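Local structure of bradyzoite pseudokinase 1 (Toxoplasma gondii, 6M7Z) at residues A151-A156 and N173-L178; K158-H161 and L166-S169; N243-L248 and L268-S273; R168-N173 and K231-S236. The protein is a divergent member of the protein kinase family that lacks the glycine-rich loop and regulates the membrane ultrastructure of the parasitophorous vacuole. All coordinates share one frame; numbering follows the deposited sequence.

Contact 1: residues A151-A156 and N173-L178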
loop_
_atom_site.group_PDB
_atom_site.type_symbol
_atom_site.label_atom_id
_atom_site.label_comp_id
_atom_site.label_asym_id
_atom_site.label_seq_id
_atom_site.Cartn_x
_atom_site.Cartn_y
_atom_site.Cartn_z
ATOM N N ALA A 151 -12.376 9.365 0.848
ATOM C CA ALA A 151 -11.929 9.965 2.105
ATOM C C ALA A 151 -10.844 9.073 2.743
ATOM O O ALA A 151 -9.853 9.579 3.256
ATOM C CB ALA A 151 -13.105 10.172 3.029
ATOM N N ASN A 152 -11.066 7.750 2.695
ATOM C CA ASN A 152 -10.121 6.716 3.166
ATOM C C ASN A 152 -8.771 6.902 2.436
ATOM O O ASN A 152 -7.699 6.871 3.052
ATOM C CB ASN A 152 -10.763 5.330 3.002
ATOM C CG ASN A 152 -10.071 4.197 3.749
ATOM O OD1 ASN A 152 -8.845 4.154 3.843
ATOM N ND2 ASN A 152 -10.850 3.247 4.257
ATOM N N MET A 153 -8.838 7.171 1.123
ATOM C CA MET A 153 -7.654 7.285 0.295
ATOM C C MET A 153 -6.868 8.560 0.632
ATOM O O MET A 153 -5.631 8.493 0.799
ATOM C CB MET A 153 -8.011 7.258 -1.194
ATOM C CG MET A 153 -8.296 5.853 -1.725
ATOM S SD MET A 153 -9.320 5.801 -3.218
ATOM C CE MET A 153 -8.166 6.455 -4.420
ATOM N N VAL A 154 -7.568 9.697 0.747
ATOM C CA VAL A 154 -6.946 10.983 1.130
ATOM C C VAL A 154 -6.301 10.849 2.517
ATOM O O VAL A 154 -5.191 11.308 2.735
ATOM C CB VAL A 154 -7.959 12.148 1.125
ATOM C CG1 VAL A 154 -7.339 13.444 1.613
ATOM C CG2 VAL A 154 -8.579 12.390 -0.227
ATOM N N ALA A 155 -7.027 10.241 3.455
ATOM C CA ALA A 155 -6.566 10.109 4.833
ATOM C C ALA A 155 -5.277 9.284 4.866
ATOM O O ALA A 155 -4.366 9.589 5.623
ATOM C CB ALA A 155 -7.633 9.473 5.696
ATOM N N ALA A 156 -5.242 8.223 4.053
ATOM C CA ALA A 156 -4.114 7.301 4.030
ATOM C C ALA A 156 -2.858 8.053 3.564
ATOM O O ALA A 156 -1.787 7.942 4.187
ATOM C CB ALA A 156 -4.430 6.125 3.154
ATOM N N ASN A 173 -4.404 0.991 -7.675
ATOM C CA ASN A 173 -3.883 -0.327 -7.218
ATOM C C ASN A 173 -2.806 -0.158 -6.132
ATOM O O ASN A 173 -2.319 -1.161 -5.617
ATOM C CB ASN A 173 -3.397 -1.186 -8.386
ATOM C CG ASN A 173 -4.526 -1.861 -9.148
ATOM O OD1 ASN A 173 -5.662 -1.982 -8.670
ATOM N ND2 ASN A 173 -4.219 -2.311 -10.352
ATOM N N SER A 174 -2.460 1.078 -5.762
ATOM C CA SER A 174 -1.647 1.324 -4.593
ATOM C C SER A 174 -2.432 0.947 -3.335
ATOM O O SER A 174 -1.842 0.647 -2.324
ATOM C CB SER A 174 -1.195 2.764 -4.515
ATOM O OG SER A 174 -0.387 3.125 -5.620
ATOM N N PHE A 175 -3.761 0.996 -3.426
ATOM C CA PHE A 175 -4.666 0.748 -2.336
ATOM C C PHE A 175 -5.142 -0.702 -2.408
ATOM O O PHE A 175 -5.420 -1.222 -3.493
ATOM C CB PHE A 175 -5.835 1.737 -2.387
ATOM C CG PHE A 175 -5.427 3.181 -2.194
ATOM C CD1 PHE A 175 -5.326 3.736 -0.929
ATOM C CD2 PHE A 175 -5.118 3.980 -3.281
ATOM C CE1 PHE A 175 -4.943 5.058 -0.761
ATOM C CE2 PHE A 175 -4.722 5.298 -3.114
ATOM C CZ PHE A 175 -4.638 5.837 -1.860
ATOM N N SER A 176 -5.235 -1.347 -1.242
ATOM C CA SER A 176 -5.733 -2.715 -1.168
ATOM C C SER A 176 -6.688 -2.870 0.027
ATOM O O SER A 176 -6.717 -2.054 0.939
ATOM C CB SER A 176 -4.607 -3.700 -1.135
ATOM O OG SER A 176 -3.889 -3.639 0.085
ATOM N N VAL A 177 -7.500 -3.920 -0.031
ATOM C CA VAL A 177 -8.521 -4.167 0.950
ATOM C C VAL A 177 -8.065 -5.355 1.792
ATOM O O VAL A 177 -7.872 -6.439 1.257
ATOM C CB VAL A 177 -9.880 -4.453 0.282
ATOM C CG1 VAL A 177 -10.961 -4.693 1.331
ATOM C CG2 VAL A 177 -10.290 -3.342 -0.679
ATOM N N LEU A 178 -7.873 -5.137 3.099
ATOM C CA LEU A 178 -7.440 -6.210 3.990
ATOM C C LEU A 178 -8.633 -7.123 4.263
ATOM O O LEU A 178 -9.789 -6.762 4.010
ATOM C CB LEU A 178 -6.869 -5.613 5.279
ATOM C CG LEU A 178 -5.603 -4.761 5.110
ATOM C CD1 LEU A 178 -5.089 -4.277 6.458
ATOM C CD2 LEU A 178 -4.522 -5.535 4.372
#
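Met153 lies over one face of the Phe175 ring. Its CG sits 3.5 Å from the ring centroid of Phe175 and only 10° off the ring normal, a CH-pi contact close to the middle of the ring. Closer to the backbone, Met153 CB reaches the far end of the ring, 3.7 Å from Phe175 CZ. The thioether continues over the same ring, with Met153 SD 4.6 Å from the Phe175 centroid in a Met-aromatic contact. There the chain bends (chi3 71°), and this brings the terminal methyl back down, Met153 CE lying 3.9 Å from Phe175 CE2. Ala156, three residues further along the helix, adds a second touch from another side: its CB meets the ring at the edge, 4.1 Å from Phe175 CE1. In protein kinase terms this is the C-lobe, where the long helix 146-161, helix E of the fold, packs against the short strand that follows the catalytic loop. The ring and the methionine fill the gap between the backbones, whose nearest CA atoms, those of Met153 and Phe175, are 7.7 Å apart. Behind the ring, the Phe175 backbone bonds to Val133, just past the edge strand 131-132 of a three-stranded antiparallel sheet, while its neighbour Ser176 pairs with Val184. Behind Met153 stands helix 230-248, whose Leu237 and Phe241 touch the methionine side chain.

Contact 2: residues K158-H161 and L166-S169; sequences KSLH and LHRS
Leu160, near the end of helix E in the kinase C-lobe, reaches across to His167, the histidine of the HRD-like sequence His-Arg-Ser that opens the catalytic loop. From CB the leucine chain points toward the loop, with CG set opposite the backbone N (chi1 -171°), and its CD2 branch makes the touch. That methyl stands 3.8 Å from His167 CB, close to the plane of the imidazole and at its edge, and it also rests on the backbone, with Leu160 CD2 3.8 Å from His167 N. The imidazole it meets is fixed from two ends. His167 ND1 accepts a bond from Ser169 N at 3.1 Å, the donor lying almost in the ring plane (6° out of it), and His167 NE2 is bonded to the carbonyl O of Gly186. Rotation of the ring is therefore set by polar partners, with the leucine methyl packed at its edge. One residue after Leu160, the side chain of His161 bends toward the loop and bonds through NE2 to Asp233 OD2 of helix 230-248. The same nitrogen, His161 NE2, lies 3.8 Å from the CD2 methyl of Leu166.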
loop_
_atom_site.group_PDB
_atom_site.type_symbol
_atom_site.label_atom_id
_atom_site.label_comp_id
_atom_site.label_asym_id
_atom_site.label_seq_id
_atom_site.Cartn_x
_atom_site.Cartn_y
_atom_site.Cartn_z
ATOM N N LYS A 158 -2.369 11.323 3.670
ATOM C CA LYS A 158 -2.053 12.301 4.706
ATOM C C LYS A 158 -1.208 11.652 5.808
ATOM O O LYS A 158 -0.236 12.263 6.272
ATOM C CB LYS A 158 -3.323 12.906 5.311
ATOM C CG LYS A 158 -3.060 14.174 6.115
ATOM C CD LYS A 158 -4.180 14.605 7.025
ATOM C CE LYS A 158 -3.705 15.559 8.103
ATOM N NZ LYS A 158 -4.512 15.414 9.337
ATOM N N SER A 159 -1.578 10.434 6.218
ATOM C CA SER A 159 -0.855 9.740 7.271
ATOM C C SER A 159 0.599 9.493 6.842
ATOM O O SER A 159 1.484 9.491 7.680
ATOM C CB SER A 159 -1.564 8.467 7.720
ATOM O OG SER A 159 -1.338 7.369 6.843
ATOM N N LEU A 160 0.851 9.335 5.537
ATOM C CA LEU A 160 2.211 9.144 5.042
ATOM C C LEU A 160 2.962 10.484 5.026
ATOM O O LEU A 160 4.124 10.559 5.423
ATOM C CB LEU A 160 2.168 8.512 3.649
ATOM C CG LEU A 160 3.517 8.059 3.088
ATOM C CD1 LEU A 160 4.095 6.879 3.868
ATOM C CD2 LEU A 160 3.369 7.689 1.627
ATOM N N HIS A 161 2.293 11.547 4.572
ATOM C CA HIS A 161 2.874 12.906 4.579
ATOM C C HIS A 161 3.274 13.323 6.004
ATOM O O HIS A 161 4.337 13.904 6.181
ATOM C CB HIS A 161 1.925 13.908 3.896
ATOM C CG HIS A 161 1.833 13.722 2.419
ATOM N ND1 HIS A 161 1.018 14.497 1.625
ATOM C CD2 HIS A 161 2.424 12.829 1.596
ATOM C CE1 HIS A 161 1.181 14.156 0.362
ATOM N NE2 HIS A 161 1.997 13.101 0.328
ATOM N N LEU A 166 6.810 11.352 0.907
ATOM C CA LEU A 166 6.004 11.287 -0.307
ATOM C C LEU A 166 5.880 9.827 -0.737
ATOM O O LEU A 166 6.812 9.017 -0.501
ATOM C CB LEU A 166 6.698 12.065 -1.418
ATOM C CG LEU A 166 6.772 13.573 -1.197
ATOM C CD1 LEU A 166 7.521 14.266 -2.312
ATOM C CD2 LEU A 166 5.390 14.180 -1.044
ATOM N N HIS A 167 4.755 9.505 -1.410
ATOM C CA HIS A 167 4.551 8.172 -1.971
ATOM C C HIS A 167 5.287 8.039 -3.307
ATOM O O HIS A 167 6.074 7.103 -3.501
ATOM C CB HIS A 167 3.063 7.858 -2.111
ATOM C CG HIS A 167 2.806 6.441 -2.512
ATOM N ND1 HIS A 167 3.008 6.002 -3.798
ATOM C CD2 HIS A 167 2.385 5.364 -1.805
ATOM C CE1 HIS A 167 2.690 4.724 -3.870
ATOM N NE2 HIS A 167 2.340 4.303 -2.661
ATOM N N ARG A 168 4.955 8.950 -4.226
ATOM C CA ARG A 168 5.611 9.158 -5.542
ATOM C C ARG A 168 5.074 8.235 -6.643
ATOM O O ARG A 168 5.427 8.476 -7.764
ATOM C CB ARG A 168 7.139 9.057 -5.452
ATOM C CG ARG A 168 7.767 10.064 -4.491
ATOM C CD ARG A 168 9.256 10.278 -4.733
ATOM N NE ARG A 168 10.007 9.037 -4.527
ATOM C CZ ARG A 168 11.060 8.647 -5.251
ATOM N NH1 ARG A 168 11.690 9.517 -6.037
ATOM N NH2 ARG A 168 11.426 7.378 -5.216
ATOM N N SER A 169 4.213 7.241 -6.369
ATOM C CA SER A 169 3.684 6.373 -7.444
ATOM C C SER A 169 2.218 5.964 -7.193
ATOM O O SER A 169 1.827 4.834 -7.456
ATOM C CB SER A 169 4.581 5.167 -7.627
ATOM O OG SER A 169 4.613 4.329 -6.470
#

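Contact 3: residues N243-L248 and L268-S273; sequences NLVQLL and LLDKLS. With EDO (1,2-ethanediol), chain G.
A carboxylate leaning on a methyl group is the odd feature here: Asp270 OD1 lies 3.6 Å from Val245 CG1, and the two side chains meet at about a right angle. The charge is met by Arg242, on the helix of Val245 but just before this segment, whose NE forms a salt bridge with Asp270 OD1. The two helices are 230-248 and 263-276, which correspond to helices F and H of the kinase C-lobe. Their short segments run nearly antiparallel, at 150°, with axes 9.8 Å apart. Inward from the salt bridge the contact becomes wholly apolar. Val245 CG2 packs 4.0 Å from Leu269 CG, the two side chains passing each other in opposite directions. Leu269 points its CG away from its own backbone N (chi1 -176°), which carries CD2 toward helix 230-248, where it meets Leu244 CD2 at 4.1 Å, the two side chains crossing at about a right angle. Both leucines also touch helix 146-161, Leu244 through Leu149 and Leu269 through Val146 and Ala150, so three C-lobe helices meet at this point. Within its own helix, Ser273 OG donates to Asp270 O at 2.9 Å, coming in tilted 34° from the carbonyl plane. A 1,2-ethanediol, probably from the crystallisation liquor, sits beside helix 230-248; its O2 donates to Asn243 OD1 at 3.1 Å and lies 3.6 Å from Leu247 CD2.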
loop_
_atom_site.group_PDB
_atom_site.type_symbol
_atom_site.label_atom_id
_atom_site.label_comp_id
_atom_site.label_asym_id
_atom_site.label_seq_id
_atom_site.Cartn_x
_atom_site.Cartn_y
_atom_site.Cartn_z
ATOM N N ASN A 243 -9.791 7.870 -12.426
ATOM C CA ASN A 243 -9.825 6.468 -12.798
ATOM C C ASN A 243 -11.045 5.818 -12.148
ATOM O O ASN A 243 -11.784 5.067 -12.795
ATOM C CB ASN A 243 -8.490 5.798 -12.453
ATOM C CG ASN A 243 -8.297 4.396 -12.987
ATOM O OD1 ASN A 243 -9.177 3.820 -13.616
ATOM N ND2 ASN A 243 -7.157 3.814 -12.682
ATOM N N LEU A 244 -11.259 6.139 -10.866
ATOM C CA LEU A 244 -12.351 5.598 -10.071
ATOM C C LEU A 244 -13.705 5.993 -10.696
ATOM O O LEU A 244 -14.578 5.135 -10.911
ATOM C CB LEU A 244 -12.167 6.136 -8.653
ATOM C CG LEU A 244 -13.103 5.677 -7.543
ATOM C CD1 LEU A 244 -13.354 4.200 -7.598
ATOM C CD2 LEU A 244 -12.482 6.044 -6.204
ATOM N N VAL A 245 -13.861 7.281 -11.027
ATOM C CA VAL A 245 -15.084 7.795 -11.636
ATOM C C VAL A 245 -15.333 7.131 -13.007
ATOM O O VAL A 245 -16.469 6.787 -13.337
ATOM C CB VAL A 245 -15.043 9.333 -11.758
ATOM C CG1 VAL A 245 -16.158 9.856 -12.645
ATOM C CG2 VAL A 245 -15.128 10.001 -10.402
ATOM N N GLN A 246 -14.292 6.966 -13.823
ATOM C CA GLN A 246 -14.435 6.318 -15.136
ATOM C C GLN A 246 -14.923 4.868 -14.962
ATOM O O GLN A 246 -15.692 4.374 -15.778
ATOM C CB GLN A 246 -13.115 6.336 -15.922
ATOM C CG GLN A 246 -12.706 7.711 -16.437
ATOM C CD GLN A 246 -11.249 7.781 -16.826
ATOM O OE1 GLN A 246 -10.483 6.857 -16.576
ATOM N NE2 GLN A 246 -10.850 8.877 -17.451
ATOM N N LEU A 247 -14.470 4.177 -13.908
ATOM C CA LEU A 247 -14.827 2.765 -13.727
ATOM C C LEU A 247 -16.277 2.621 -13.254
ATOM O O LEU A 247 -16.921 1.641 -13.612
ATOM C CB LEU A 247 -13.875 2.116 -12.725
ATOM C CG LEU A 247 -12.452 1.872 -13.234
ATOM C CD1 LEU A 247 -11.553 1.394 -12.106
ATOM C CD2 LEU A 247 -12.444 0.872 -14.373
ATOM N N LEU A 248 -16.781 3.576 -12.452
ATOM C CA LEU A 248 -18.051 3.405 -11.748
ATOM C C LEU A 248 -19.199 4.208 -12.380
ATOM O O LEU A 248 -20.352 4.013 -11.961
ATOM C CB LEU A 248 -17.876 3.813 -10.289
ATOM C CG LEU A 248 -17.008 2.889 -9.429
ATOM C CD1 LEU A 248 -16.897 3.429 -8.015
ATOM C CD2 LEU A 248 -17.549 1.467 -9.394
ATOM N N LEU A 268 -19.518 14.883 -7.605
ATOM C CA LEU A 268 -18.708 15.681 -6.678
ATOM C C LEU A 268 -17.234 15.238 -6.734
ATOM O O LEU A 268 -16.335 16.084 -6.742
ATOM C CB LEU A 268 -19.274 15.557 -5.260
ATOM C CG LEU A 268 -20.589 16.303 -5.006
ATOM C CD1 LEU A 268 -21.100 16.020 -3.599
ATOM C CD2 LEU A 268 -20.445 17.810 -5.246
ATOM N N LEU A 269 -16.983 13.919 -6.795
ATOM C CA LEU A 269 -15.619 13.409 -6.868
ATOM C C LEU A 269 -14.965 13.837 -8.194
ATOM O O LEU A 269 -13.785 14.198 -8.217
ATOM C CB LEU A 269 -15.623 11.888 -6.723
ATOM C CG LEU A 269 -14.236 11.235 -6.677
ATOM C CD1 LEU A 269 -13.340 11.899 -5.641
ATOM C CD2 LEU A 269 -14.332 9.750 -6.395
ATOM N N ASP A 270 -15.742 13.839 -9.282
ATOM C CA ASP A 270 -15.232 14.265 -10.591
ATOM C C ASP A 270 -14.757 15.727 -10.531
ATOM O O ASP A 270 -13.705 16.056 -11.083
ATOM C CB ASP A 270 -16.269 14.077 -11.701
ATOM C CG ASP A 270 -15.690 13.560 -13.013
ATOM O OD1 ASP A 270 -14.558 13.008 -13.007
ATOM O OD2 ASP A 270 -16.395 13.655 -14.029
ATOM N N LYS A 271 -15.531 16.584 -9.854
ATOM C CA LYS A 271 -15.202 18.015 -9.693
ATOM C C LYS A 271 -13.935 18.172 -8.840
ATOM O O LYS A 271 -13.079 18.998 -9.170
ATOM C CB LYS A 271 -16.365 18.793 -9.059
ATOM C CG LYS A 271 -17.440 19.212 -10.063
ATOM C CD LYS A 271 -18.769 19.660 -9.508
ATOM C CE LYS A 271 -19.873 19.460 -10.534
ATOM N NZ LYS A 271 -21.172 20.007 -10.080
ATOM N N LEU A 272 -13.844 17.394 -7.753
ATOM C CA LEU A 272 -12.686 17.419 -6.854
ATOM C C LEU A 272 -11.433 16.955 -7.621
ATOM O O LEU A 272 -10.358 17.573 -7.516
ATOM C CB LEU A 272 -12.966 16.560 -5.610
ATOM C CG LEU A 272 -11.760 16.273 -4.708
ATOM C CD1 LEU A 272 -11.158 17.570 -4.181
ATOM C CD2 LEU A 272 -12.115 15.327 -3.557
ATOM N N SER A 273 -11.574 15.884 -8.410
ATOM C CA SER A 273 -10.431 15.332 -9.126
ATOM C C SER A 273 -9.921 16.339 -10.169
ATOM O O SER A 273 -8.715 16.428 -10.375
ATOM C CB SER A 273 -10.732 13.989 -9.725
ATOM O OG SER A 273 -11.513 14.112 -10.895
HETATM C C1 EDO G . -7.707 0.089 -12.678
HETATM O O1 EDO G . -6.509 0.394 -11.959
HETATM C C2 EDO G . -7.587 0.661 -14.080
HETATM O O2 EDO G . -8.890 0.936 -14.593
#

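Contact 4: residues R168-N173 and K231-S236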
loop_
_atom_site.group_PDB
_atom_site.type_symbol
_atom_site.label_atom_id
_atom_site.label_comp_id
_atom_site.label_asym_id
_atom_site.label_seq_id
_atom_site.Cartn_x
_atom_site.Cartn_y
_atom_site.Cartn_z
ATOM N N ARG A 168 4.955 8.950 -4.226
ATOM C CA ARG A 168 5.611 9.158 -5.542
ATOM C C ARG A 168 5.074 8.235 -6.643
ATOM O O ARG A 168 5.427 8.476 -7.764
ATOM C CB ARG A 168 7.139 9.057 -5.452
ATOM C CG ARG A 168 7.767 10.064 -4.491
ATOM C CD ARG A 168 9.256 10.278 -4.733
ATOM N NE ARG A 168 10.007 9.037 -4.527
ATOM C CZ ARG A 168 11.060 8.647 -5.251
ATOM N NH1 ARG A 168 11.690 9.517 -6.037
ATOM N NH2 ARG A 168 11.426 7.378 -5.216
ATOM N N SER A 169 4.213 7.241 -6.369
ATOM C CA SER A 169 3.684 6.373 -7.444
ATOM C C SER A 169 2.218 5.964 -7.193
ATOM O O SER A 169 1.827 4.834 -7.456
ATOM C CB SER A 169 4.581 5.167 -7.627
ATOM O OG SER A 169 4.613 4.329 -6.470
ATOM N N ILE A 170 1.396 6.904 -6.725
ATOM C CA ILE A 170 0.029 6.586 -6.374
ATOM C C ILE A 170 -0.784 6.255 -7.630
ATOM O O ILE A 170 -0.745 6.968 -8.629
ATOM C CB ILE A 170 -0.627 7.727 -5.577
ATOM C CG1 ILE A 170 -0.055 7.799 -4.160
ATOM C CG2 ILE A 170 -2.148 7.583 -5.545
ATOM C CD1 ILE A 170 -0.134 9.211 -3.592
ATOM N N GLU A 171 -1.539 5.156 -7.517
ATOM C CA GLU A 171 -2.589 4.760 -8.436
ATOM C C GLU A 171 -3.654 4.005 -7.633
ATOM O O GLU A 171 -3.442 3.683 -6.481
ATOM C CB GLU A 171 -2.015 3.967 -9.610
ATOM C CG GLU A 171 -1.291 2.690 -9.230
ATOM C CD GLU A 171 -0.714 1.857 -10.370
ATOM O OE1 GLU A 171 -1.495 1.149 -11.004
ATOM O OE2 GLU A 171 0.517 1.927 -10.628
ATOM N N LEU A 172 -4.798 3.709 -8.247
ATOM C CA LEU A 172 -5.830 2.966 -7.558
ATOM C C LEU A 172 -5.280 1.682 -6.951
ATOM O O LEU A 172 -5.662 1.321 -5.841
ATOM C CB LEU A 172 -6.982 2.647 -8.508
ATOM C CG LEU A 172 -8.036 3.744 -8.606
ATOM C CD1 LEU A 172 -9.126 3.298 -9.549
ATOM C CD2 LEU A 172 -8.621 4.072 -7.246
ATOM N N ASN A 173 -4.404 0.991 -7.675
ATOM C CA ASN A 173 -3.883 -0.327 -7.218
ATOM C C ASN A 173 -2.806 -0.158 -6.132
ATOM O O ASN A 173 -2.319 -1.161 -5.617
ATOM C CB ASN A 173 -3.397 -1.186 -8.386
ATOM C CG ASN A 173 -4.526 -1.861 -9.148
ATOM O OD1 ASN A 173 -5.662 -1.982 -8.670
ATOM N ND2 ASN A 173 -4.219 -2.311 -10.352
ATOM N N LYS A 231 2.430 18.268 -3.834
ATOM C CA LYS A 231 1.476 18.577 -4.897
ATOM C C LYS A 231 1.522 17.519 -6.011
ATOM O O LYS A 231 0.509 17.308 -6.686
ATOM C CB LYS A 231 1.708 19.993 -5.452
ATOM C CG LYS A 231 1.373 21.147 -4.509
ATOM C CD LYS A 231 0.029 21.023 -3.818
ATOM C CE LYS A 231 -0.425 22.289 -3.122
ATOM N NZ LYS A 231 -0.607 23.385 -4.098
ATOM N N SER A 232 2.662 16.852 -6.207
ATOM C CA SER A 232 2.715 15.792 -7.229
ATOM C C SER A 232 1.954 14.544 -6.739
ATOM O O SER A 232 1.303 13.886 -7.527
ATOM C CB SER A 232 4.137 15.474 -7.690
ATOM O OG SER A 232 5.013 15.226 -6.592
ATOM N N ASP A 233 1.990 14.254 -5.435
ATOM C CA ASP A 233 1.144 13.195 -4.836
ATOM C C ASP A 233 -0.341 13.569 -4.987
ATOM O O ASP A 233 -1.161 12.687 -5.269
ATOM C CB ASP A 233 1.514 12.902 -3.381
ATOM C CG ASP A 233 2.642 11.885 -3.192
ATOM O OD1 ASP A 233 3.141 11.327 -4.220
ATOM O OD2 ASP A 233 3.008 11.631 -2.005
ATOM N N VAL A 234 -0.679 14.862 -4.837
ATOM C CA VAL A 234 -2.071 15.324 -5.018
ATOM C C VAL A 234 -2.513 15.058 -6.463
ATOM O O VAL A 234 -3.618 14.587 -6.688
ATOM C CB VAL A 234 -2.248 16.817 -4.660
ATOM C CG1 VAL A 234 -3.565 17.380 -5.195
ATOM C CG2 VAL A 234 -2.123 17.068 -3.171
ATOM N N TYR A 235 -1.655 15.401 -7.426
ATOM C CA TYR A 235 -1.927 15.155 -8.842
ATOM C C TYR A 235 -2.238 13.660 -9.058
ATOM O O TYR A 235 -3.278 13.313 -9.619
ATOM C CB TYR A 235 -0.756 15.629 -9.718
ATOM C CG TYR A 235 -0.977 15.364 -11.187
ATOM C CD1 TYR A 235 -1.624 16.284 -11.995
ATOM C CD2 TYR A 235 -0.584 14.163 -11.763
ATOM C CE1 TYR A 235 -1.852 16.032 -13.340
ATOM C CE2 TYR A 235 -0.817 13.893 -13.096
ATOM C CZ TYR A 235 -1.467 14.821 -13.887
ATOM O OH TYR A 235 -1.706 14.523 -15.197
ATOM N N SER A 236 -1.341 12.787 -8.586
ATOM C CA SER A 236 -1.450 11.327 -8.793
ATOM C C SER A 236 -2.740 10.785 -8.177
ATOM O O SER A 236 -3.375 9.919 -8.745
ATOM C CB SER A 236 -0.257 10.588 -8.215
ATOM O OG SER A 236 0.938 10.962 -8.878
HETATM O O HOH W 1 -2.346 7.908 -10.393
HETATM O O HOH W 2 2.317 10.069 -6.537
#
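The catalytic loop of the kinase fold meets the start of helix F here, with Asp233 as the main link from the helix. Asp233 OD1 accepts a hydrogen bond from the backbone Arg168 N at 3.0 Å, using the lone pair on the side of its other oxygen, with an angle of 152° at the hydrogen. OD2 takes the preceding amide, His167 N, so one carboxylate holds two consecutive backbone N-H groups. That grip falls where Arg168 adopts a left-handed conformation (phi 85°), while its side chain leaves the loop away from the helix, and NE bonds to Thr190 O. Further along the loop, Ile170 lays its CD1 methyl against the carboxylate, 3.9 Å from Asp233 CG, the side chains meeting at about a right angle. Its CB is 3.9 Å from Ser236 CB, and that same Ser236 CB lies 3.7 Å from Ile170 O. Two waters complete the joint. One donates to Ile170 O at 2.6 Å and to Ser236 O at 2.8 Å, tying carbonyl to carbonyl. The other donates to Asp233 OD1 at 2.8 Å, hydrogen-bonds with Ser236 OG, and weakly accepts from Ile170 N. Asp233 OD1 is thus shared between a backbone amide and a water. Ser169 occupies the place where canonical kinases carry the HRD aspartate, consistent with a divergent enzyme, yet the bracing of the loop backbone by an aspartate of helix F is the one familiar from active protein kinases.

In the fold
All four contacts lie in the helical C-lobe. Along the chain, contact 2 falls within the span of contact 1, contact 4 starts on the loop where contact 2 ends, and contact 3 comes last. Contacts 1 and 2 share helix 146-161; contacts 3 and 4 share helix 230-248. The closest pair is 2 and 4, with centres about 8 Å apart and Arg168 and Ser169 in common. Contact 1 is about 12 Å from contact 4, centre to centre, and shares Asn173 with it, while contact 3 lies about 20 Å from contact 2, again between centres. Leu172 of contact 4 touches both Met153 and Leu247, so the end of the catalytic loop is wedged at Leu172 between helices 146-161 and 230-248.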